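PDB 5CI5: extracellular solute-binding protein family 1, which probably serves as the extracellular sugar-binding component of an ABC transporter and holds alpha-D-tagatopyranose in the pocket of this structure. Local coordinates for residues G78-F83 with S308-E313; N177-Y182 with Q256-M261; I373-Q378 with N409-A414. All blocks are in the same frame, centred on the assembly; numbering follows the deposited sequence.

Interaction 1 (G78-F83 with S308-E313)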
# COMPACT_ATOMS: atom_id res chain seq x y z
N GLY A 78 20.08 -13.60 -5.32
CA GLY A 78 19.40 -12.97 -4.20
C GLY A 78 18.54 -13.90 -3.35
O GLY A 78 19.07 -14.81 -2.71
N PRO A 79 17.21 -13.68 -3.33
CA PRO A 79 16.42 -14.43 -2.35
C PRO A 79 15.83 -15.76 -2.84
O PRO A 79 15.62 -15.98 -4.05
CB PRO A 79 15.28 -13.45 -2.04
CG PRO A 79 15.04 -12.83 -3.34
CD PRO A 79 16.39 -12.64 -3.98
N ASP A 80 15.55 -16.65 -1.89
CA ASP A 80 14.74 -17.83 -2.12
C ASP A 80 13.26 -17.55 -1.90
O ASP A 80 12.41 -18.20 -2.50
CB ASP A 80 15.19 -18.95 -1.20
CG ASP A 80 16.66 -19.27 -1.38
OD1 ASP A 80 17.04 -19.52 -2.52
OD2 ASP A 80 17.42 -19.23 -0.39
N LEU A 81 12.96 -16.59 -1.01
CA LEU A 81 11.60 -16.14 -0.73
C LEU A 81 11.64 -14.63 -0.63
O LEU A 81 12.52 -14.10 0.02
CB LEU A 81 11.05 -16.76 0.57
CG LEU A 81 9.56 -16.60 0.80
CD1 LEU A 81 8.72 -17.35 -0.20
CD2 LEU A 81 9.22 -17.06 2.24
N ALA A 82 10.74 -13.93 -1.33
CA ALA A 82 10.78 -12.46 -1.39
C ALA A 82 9.40 -11.88 -1.23
O ALA A 82 8.44 -12.40 -1.76
CB ALA A 82 11.36 -11.96 -2.73
N PHE A 83 9.33 -10.77 -0.50
CA PHE A 83 8.17 -9.91 -0.51
C PHE A 83 7.99 -9.31 -1.90
O PHE A 83 8.95 -8.87 -2.52
CB PHE A 83 8.34 -8.81 0.53
CG PHE A 83 7.71 -9.12 1.86
CD1 PHE A 83 8.06 -10.26 2.57
CD2 PHE A 83 6.78 -8.24 2.41
CE1 PHE A 83 7.45 -10.54 3.79
CE2 PHE A 83 6.18 -8.52 3.61
CZ PHE A 83 6.51 -9.66 4.31
N SER A 308 14.69 -19.06 -10.21
CA SER A 308 16.12 -19.37 -10.18
C SER A 308 16.62 -19.88 -8.82
O SER A 308 17.80 -20.22 -8.69
CB SER A 308 16.93 -18.15 -10.59
OG SER A 308 16.73 -17.89 -11.98
N SER A 309 15.74 -19.95 -7.83
CA SER A 309 16.16 -20.39 -6.51
C SER A 309 16.52 -21.87 -6.48
O SER A 309 15.76 -22.71 -7.00
CB SER A 309 15.07 -20.11 -5.48
OG SER A 309 15.39 -20.73 -4.25
N PRO A 310 17.65 -22.21 -5.82
CA PRO A 310 17.99 -23.61 -5.59
C PRO A 310 17.31 -24.22 -4.35
O PRO A 310 17.56 -25.39 -4.03
CB PRO A 310 19.50 -23.56 -5.39
CG PRO A 310 19.74 -22.26 -4.74
CD PRO A 310 18.66 -21.31 -5.26
N ASN A 311 16.49 -23.43 -3.65
CA ASN A 311 15.91 -23.83 -2.37
C ASN A 311 14.38 -23.72 -2.38
O ASN A 311 13.79 -23.21 -1.43
CB ASN A 311 16.46 -22.96 -1.24
CG ASN A 311 17.95 -23.13 -1.05
OD1 ASN A 311 18.46 -24.25 -0.99
ND2 ASN A 311 18.66 -22.03 -0.92
N LYS A 312 13.75 -24.18 -3.45
CA LYS A 312 12.34 -23.88 -3.64
C LYS A 312 11.42 -24.57 -2.66
O LYS A 312 10.39 -24.01 -2.28
CB LYS A 312 11.92 -24.24 -5.05
CG LYS A 312 12.63 -23.42 -6.06
CD LYS A 312 12.22 -23.84 -7.47
CE LYS A 312 12.78 -22.90 -8.48
NZ LYS A 312 12.54 -23.36 -9.88
N GLU A 313 11.74 -25.80 -2.27
CA GLU A 313 10.87 -26.51 -1.36
C GLU A 313 10.96 -25.92 0.06
O GLU A 313 9.94 -25.72 0.71
CB GLU A 313 11.20 -28.00 -1.38
CG GLU A 313 10.01 -28.92 -1.24
CD GLU A 313 8.86 -28.55 -2.17
OE1 GLU A 313 9.08 -28.42 -3.39
OE2 GLU A 313 7.73 -28.39 -1.66

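Interaction 2 (N177-Y182 with Q256-M261)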
# COMPACT_ATOMS: atom_id res chain seq x y z
N ASN A 177 3.66 27.74 11.96
CA ASN A 177 4.14 26.87 13.05
C ASN A 177 4.36 25.44 12.59
O ASN A 177 4.46 24.52 13.41
CB ASN A 177 3.15 26.92 14.21
CG ASN A 177 3.21 28.26 14.94
OD1 ASN A 177 4.29 28.78 15.20
ND2 ASN A 177 2.06 28.84 15.23
N ARG A 178 4.43 25.26 11.27
CA ARG A 178 4.78 23.98 10.66
C ARG A 178 3.72 22.94 11.00
O ARG A 178 4.02 21.76 11.19
CB ARG A 178 6.17 23.51 11.08
CG ARG A 178 7.30 24.50 10.75
CD ARG A 178 8.66 23.99 11.24
NE ARG A 178 8.56 23.63 12.65
CZ ARG A 178 8.64 22.41 13.15
NH1 ARG A 178 8.92 21.37 12.38
NH2 ARG A 178 8.44 22.23 14.44
N ILE A 179 2.47 23.41 11.05
CA ILE A 179 1.29 22.57 11.30
C ILE A 179 0.47 22.47 10.01
O ILE A 179 0.14 23.48 9.42
CB ILE A 179 0.40 23.14 12.43
CG1 ILE A 179 1.18 23.18 13.75
CG2 ILE A 179 -0.90 22.35 12.58
CD1 ILE A 179 1.78 21.86 14.19
N TYR A 180 0.13 21.25 9.60
CA TYR A 180 -0.50 21.02 8.30
C TYR A 180 -1.75 20.18 8.43
O TYR A 180 -1.78 19.21 9.18
CB TYR A 180 0.47 20.35 7.36
CG TYR A 180 1.71 21.20 7.13
CD1 TYR A 180 1.74 22.15 6.14
CD2 TYR A 180 2.84 21.05 7.95
CE1 TYR A 180 2.87 22.93 5.95
CE2 TYR A 180 3.96 21.81 7.76
CZ TYR A 180 3.97 22.75 6.77
OH TYR A 180 5.11 23.49 6.62
N GLY A 181 -2.78 20.55 7.68
CA GLY A 181 -4.03 19.83 7.71
C GLY A 181 -4.08 18.51 6.94
O GLY A 181 -4.75 17.58 7.38
N TYR A 182 -3.40 18.42 5.80
CA TYR A 182 -3.56 17.24 4.90
C TYR A 182 -2.31 17.04 4.04
O TYR A 182 -1.94 17.90 3.22
CB TYR A 182 -4.83 17.39 4.01
CG TYR A 182 -5.06 16.17 3.14
CD1 TYR A 182 -5.82 15.10 3.61
CD2 TYR A 182 -4.50 16.06 1.88
CE1 TYR A 182 -6.02 13.97 2.84
CE2 TYR A 182 -4.70 14.94 1.09
CZ TYR A 182 -5.45 13.88 1.59
OH TYR A 182 -5.68 12.74 0.85
N GLN A 256 4.04 13.33 15.62
CA GLN A 256 4.53 14.52 16.29
C GLN A 256 3.47 15.62 16.39
O GLN A 256 3.79 16.73 16.75
CB GLN A 256 5.73 15.10 15.55
CG GLN A 256 6.94 14.16 15.44
CD GLN A 256 8.07 14.84 14.69
OE1 GLN A 256 7.86 15.43 13.63
NE2 GLN A 256 9.28 14.78 15.25
N ASN A 257 2.22 15.29 16.06
CA ASN A 257 1.12 16.26 16.01
C ASN A 257 1.40 17.45 15.10
O ASN A 257 1.03 18.59 15.40
CB ASN A 257 0.80 16.71 17.44
CG ASN A 257 0.49 15.54 18.35
OD1 ASN A 257 -0.33 14.69 18.02
ND2 ASN A 257 1.19 15.47 19.47
N ARG A 258 1.99 17.18 13.93
CA ARG A 258 2.25 18.24 12.94
C ARG A 258 1.46 18.06 11.65
O ARG A 258 1.33 19.01 10.90
CB ARG A 258 3.73 18.28 12.60
CG ARG A 258 4.57 18.62 13.83
CD ARG A 258 5.79 19.38 13.45
NE ARG A 258 6.66 18.60 12.60
CZ ARG A 258 6.87 18.82 11.31
NH1 ARG A 258 7.70 18.02 10.66
NH2 ARG A 258 6.28 19.82 10.65
N VAL A 259 0.95 16.86 11.40
CA VAL A 259 0.12 16.63 10.20
C VAL A 259 -1.13 15.91 10.62
O VAL A 259 -1.06 14.82 11.15
CB VAL A 259 0.86 15.80 9.13
CG1 VAL A 259 -0.09 15.42 7.94
CG2 VAL A 259 2.01 16.58 8.61
N ALA A 260 -2.29 16.52 10.37
CA ALA A 260 -3.54 16.03 10.96
C ALA A 260 -4.23 14.95 10.16
O ALA A 260 -5.01 14.20 10.73
CB ALA A 260 -4.50 17.18 11.16
N MSE A 261 -3.97 14.90 8.86
CA MSE A 261 -4.64 13.95 7.97
C MSE A 261 -3.66 13.49 6.92
O MSE A 261 -2.87 14.28 6.45
CB MSE A 261 -5.86 14.57 7.27
CG MSE A 261 -7.01 14.91 8.17
SE MSE A 261 -8.53 15.59 7.17
CE MSE A 261 -8.11 17.48 7.20

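Interaction 3 (I373-Q378 with N409-A414)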
# COMPACT_ATOMS: atom_id res chain seq x y z
N ILE A 373 -1.42 -6.40 -14.35
CA ILE A 373 -0.80 -6.55 -15.67
C ILE A 373 0.66 -6.18 -15.59
O ILE A 373 1.08 -5.38 -14.74
CB ILE A 373 -1.53 -5.67 -16.73
CG1 ILE A 373 -1.34 -4.18 -16.42
CG2 ILE A 373 -3.01 -6.06 -16.79
CD1 ILE A 373 -2.00 -3.22 -17.42
N PRO A 374 1.45 -6.77 -16.49
CA PRO A 374 2.90 -6.58 -16.43
C PRO A 374 3.34 -5.16 -16.72
O PRO A 374 4.47 -4.79 -16.41
CB PRO A 374 3.43 -7.55 -17.51
CG PRO A 374 2.29 -8.35 -17.95
CD PRO A 374 1.04 -7.64 -17.61
N GLN A 375 2.45 -4.37 -17.31
CA GLN A 375 2.76 -2.99 -17.64
C GLN A 375 2.59 -2.03 -16.44
O GLN A 375 2.94 -0.85 -16.56
CB GLN A 375 1.86 -2.49 -18.77
CG GLN A 375 2.12 -3.18 -20.09
CD GLN A 375 1.37 -4.47 -20.26
OE1 GLN A 375 0.63 -4.93 -19.38
NE2 GLN A 375 1.55 -5.08 -21.42
N TYR A 376 2.04 -2.52 -15.32
CA TYR A 376 1.59 -1.58 -14.30
C TYR A 376 2.75 -0.70 -13.75
O TYR A 376 2.60 0.51 -13.61
CB TYR A 376 0.86 -2.29 -13.15
CG TYR A 376 0.57 -1.25 -12.09
CD1 TYR A 376 -0.36 -0.24 -12.33
CD2 TYR A 376 1.31 -1.18 -10.92
CE1 TYR A 376 -0.59 0.75 -11.42
CE2 TYR A 376 1.08 -0.18 -10.01
CZ TYR A 376 0.15 0.78 -10.26
OH TYR A 376 -0.05 1.81 -9.38
N PRO A 377 3.92 -1.29 -13.43
CA PRO A 377 4.94 -0.38 -12.87
C PRO A 377 5.32 0.79 -13.77
O PRO A 377 5.48 1.91 -13.27
CB PRO A 377 6.13 -1.32 -12.64
CG PRO A 377 5.46 -2.62 -12.28
CD PRO A 377 4.26 -2.70 -13.23
N GLN A 378 5.42 0.55 -15.08
CA GLN A 378 5.66 1.64 -16.03
C GLN A 378 4.53 2.67 -16.04
O GLN A 378 4.78 3.87 -16.21
CB GLN A 378 5.82 1.07 -17.44
CG GLN A 378 7.09 0.32 -17.66
CD GLN A 378 7.04 -0.41 -18.99
OE1 GLN A 378 6.71 -1.59 -19.05
NE2 GLN A 378 7.31 0.32 -20.07
N ASN A 409 -0.84 4.75 -23.07
CA ASN A 409 -1.36 4.01 -24.21
C ASN A 409 -0.24 3.40 -25.05
O ASN A 409 -0.41 2.31 -25.60
CB ASN A 409 -2.25 4.90 -25.07
CG ASN A 409 -3.59 5.16 -24.42
OD1 ASN A 409 -4.03 4.41 -23.55
ND2 ASN A 409 -4.27 6.21 -24.87
N LYS A 410 0.90 4.08 -25.14
CA LYS A 410 2.05 3.53 -25.86
C LYS A 410 2.62 2.32 -25.11
O LYS A 410 2.98 1.31 -25.71
CB LYS A 410 3.11 4.61 -26.06
CG LYS A 410 2.70 5.67 -27.11
CD LYS A 410 3.61 6.92 -27.14
CE LYS A 410 3.04 8.04 -28.04
NZ LYS A 410 2.94 7.66 -29.50
N ILE A 411 2.68 2.43 -23.79
CA ILE A 411 3.13 1.33 -22.96
C ILE A 411 2.25 0.11 -23.17
O ILE A 411 2.76 -1.02 -23.27
CB ILE A 411 3.12 1.74 -21.46
CG1 ILE A 411 4.28 2.71 -21.17
CG2 ILE A 411 3.19 0.52 -20.55
CD1 ILE A 411 4.12 3.51 -19.86
N LEU A 412 0.94 0.32 -23.26
CA LEU A 412 -0.00 -0.78 -23.36
C LEU A 412 -0.00 -1.39 -24.76
O LEU A 412 -0.40 -2.53 -24.94
CB LEU A 412 -1.41 -0.32 -22.99
CG LEU A 412 -1.54 -0.06 -21.48
CD1 LEU A 412 -2.82 0.71 -21.21
CD2 LEU A 412 -1.50 -1.34 -20.66
N GLY A 413 0.44 -0.60 -25.73
CA GLY A 413 0.43 -1.02 -27.12
C GLY A 413 1.79 -1.55 -27.56
O GLY A 413 1.95 -2.02 -28.69
N ALA A 414 2.76 -1.48 -26.65
CA ALA A 414 4.12 -1.93 -26.92
C ALA A 414 4.28 -3.41 -26.57
O ALA A 414 3.96 -4.29 -27.37
CB ALA A 414 5.11 -1.08 -26.15
O HOH W 1 2.60 -3.57 -23.91

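Interaction 1 (G78-F83 with S308-E313)
Asp80 turns its carboxylate across to Ser309 and Asn311, and the contact is built around that one group. Ser309 OG donates to Asp80 OD1 at 2.7 Å, arriving on the anti side, 26° out of the carboxylate plane. With chi1 at 171°, the Ser309 hydroxyl swings opposite its own backbone N; from there it reaches the aspartate, and Ser309 OG also accepts from Asn311 N at 3.0 Å, forming an ST turn just ahead of helix 312-322. Asn311 ND2 comes from above the carboxylate, 3.1 Å from Asp80 OD2, keeping that oxygen close to its own amide plane. The amide and carboxylate planes stand 78° apart, and a weak second bond runs from Asn311 ND2 to Asp80 OD1 at 3.4 Å.

The buried carboxylate illustrates how several partners can satisfy a charge: Lys23 forms a salt bridge with Asp80 OD1, and the backbone N of Thr26 donates to Asp80 OD2, which probably stabilises the charged form. Carbon contacts are few; Pro310 CD rests 3.7 Å from Asp80 OD1.

Outward from this polar centre, Asp80 and Asn311 both touch Leu25 of strand 25-30. Strand 81-85 departs from Asp80 between strands 25-30 and 298-304, while Leu81 packs on Leu318 and Ala319 of helix 312-322.

Interaction 2 (N177-Y182 with Q256-M261)
Tyr180 and Val259 form a single parallel beta bridge between two loops, and the character of the contact changes from one end of it to the other. At the bridge itself, Tyr180 N donates to Arg258 O at 2.9 Å and Ala260 N donates to Tyr180 O at 3.0 Å, so Tyr180 uses both its backbone polar groups on residues flanking Val259. The same Tyr180 O receives a CA-H...O contact from Val259.

The tight side begins at Gly181, beyond the bridge. The selenomethionine Met261 bends at chi3 (-90°), and its chain curls round Gly181 O: the carbonyl oxygen lies 3.2 Å from Met261 CB and 3.4 Å from Met261 CE. Tyr182 lies across the Met261 side chain, its CD1 3.7 Å from Met261 CB, while the phenol OH is hydrogen-bonded to His288. Leu165 of helix 162-172 and Leu141 of strand 140-144 pack against both Tyr182 and Met261.

Toward solvent, two arginines replace this apolar packing. Arg178 bends at chi3 and lays its guanidinium on that of Arg258, planes 30° apart, with Arg178 NH1 over the centre of one face. Arg258 NH2 meanwhile donates to Arg178 O at 3.0 Å, on a lone pair in the carbonyl plane, which helps to set the rotation of the Arg258 guanidinium. Ile179 CD1 reaches the backbone at Asn257 O.

Stacking of like charges is probably less costly on the solvent side, where water can screen it; here the Arg258 bond to a neutral carbonyl probably offsets part of the repulsion, whereas the buried end rests on close packing, with the backbone hydrogen bonds concentrated at Tyr180.

Interaction 3 (I373-Q378 with N409-A414)
A helical hairpin near the C-terminus meets at its open end, where Gln375, in the turn leading into helix 376-391, and Gln378, in that helix, face Ile411 and Leu412 near the end of helix 397-413. Ile411 lies between the two glutamines. Its CG2 branch touches Gln375 CB at 3.7 Å, and its CD1 lies 3.8 Å from Gln378 CB. Placing CG1 opposite the carbonyl carbon (chi1 -73°) sends the two ends of Ile411 to different glutamines. Gln375 and Ile411 lie alongside one another, their chains pointing opposite ways, whereas Gln378 passes Ile411 at a slant.

The start of one helix lies beside the end of the other, as expected of consecutive helices folded back on each other, and a type I beta turn from Ile373 to Tyr376 leads into the first. Ile373 reaches back from that turn: its CD1 meets Leu412 CD2 at 3.8 Å, the chains roughly perpendicular. Leu208 and Tyr212 also pack on Ile373, and Ile379 touches both Ile373 and Leu412.

No direct hydrogen bond spans the gap; a water does. Gln375 bends at chi2 (86°), its NE2 donating to the water at 3.1 Å, and the water donates onward to Ile411 O at 2.6 Å. From the same turn, Tyr376 points away from the hairpin partner, its OH hydrogen-bonded to OE2 of Glu190, a residue of the tagatose pocket.

In the fold
The three contacts show how local chemistry tracks position in the fold. Interaction 1 is buried and polar, centred on a carboxylate where an inner strand of the large mixed sheet begins. Interaction 2 grades from core to solvent and relies on backbone pairing between loops; its centre lies about 42 Å from that of interaction 1, on the opposite side of the chain's centre. Interaction 3 is a surface contact, largely apolar and helped by one water, joining two helices close in sequence. None touches another: the nearest atoms of interactions 1 and 3 are about 12 Å apart. Interactions 1 and 2 tie distant parts of the chain, the second lying within the sequence span of the first.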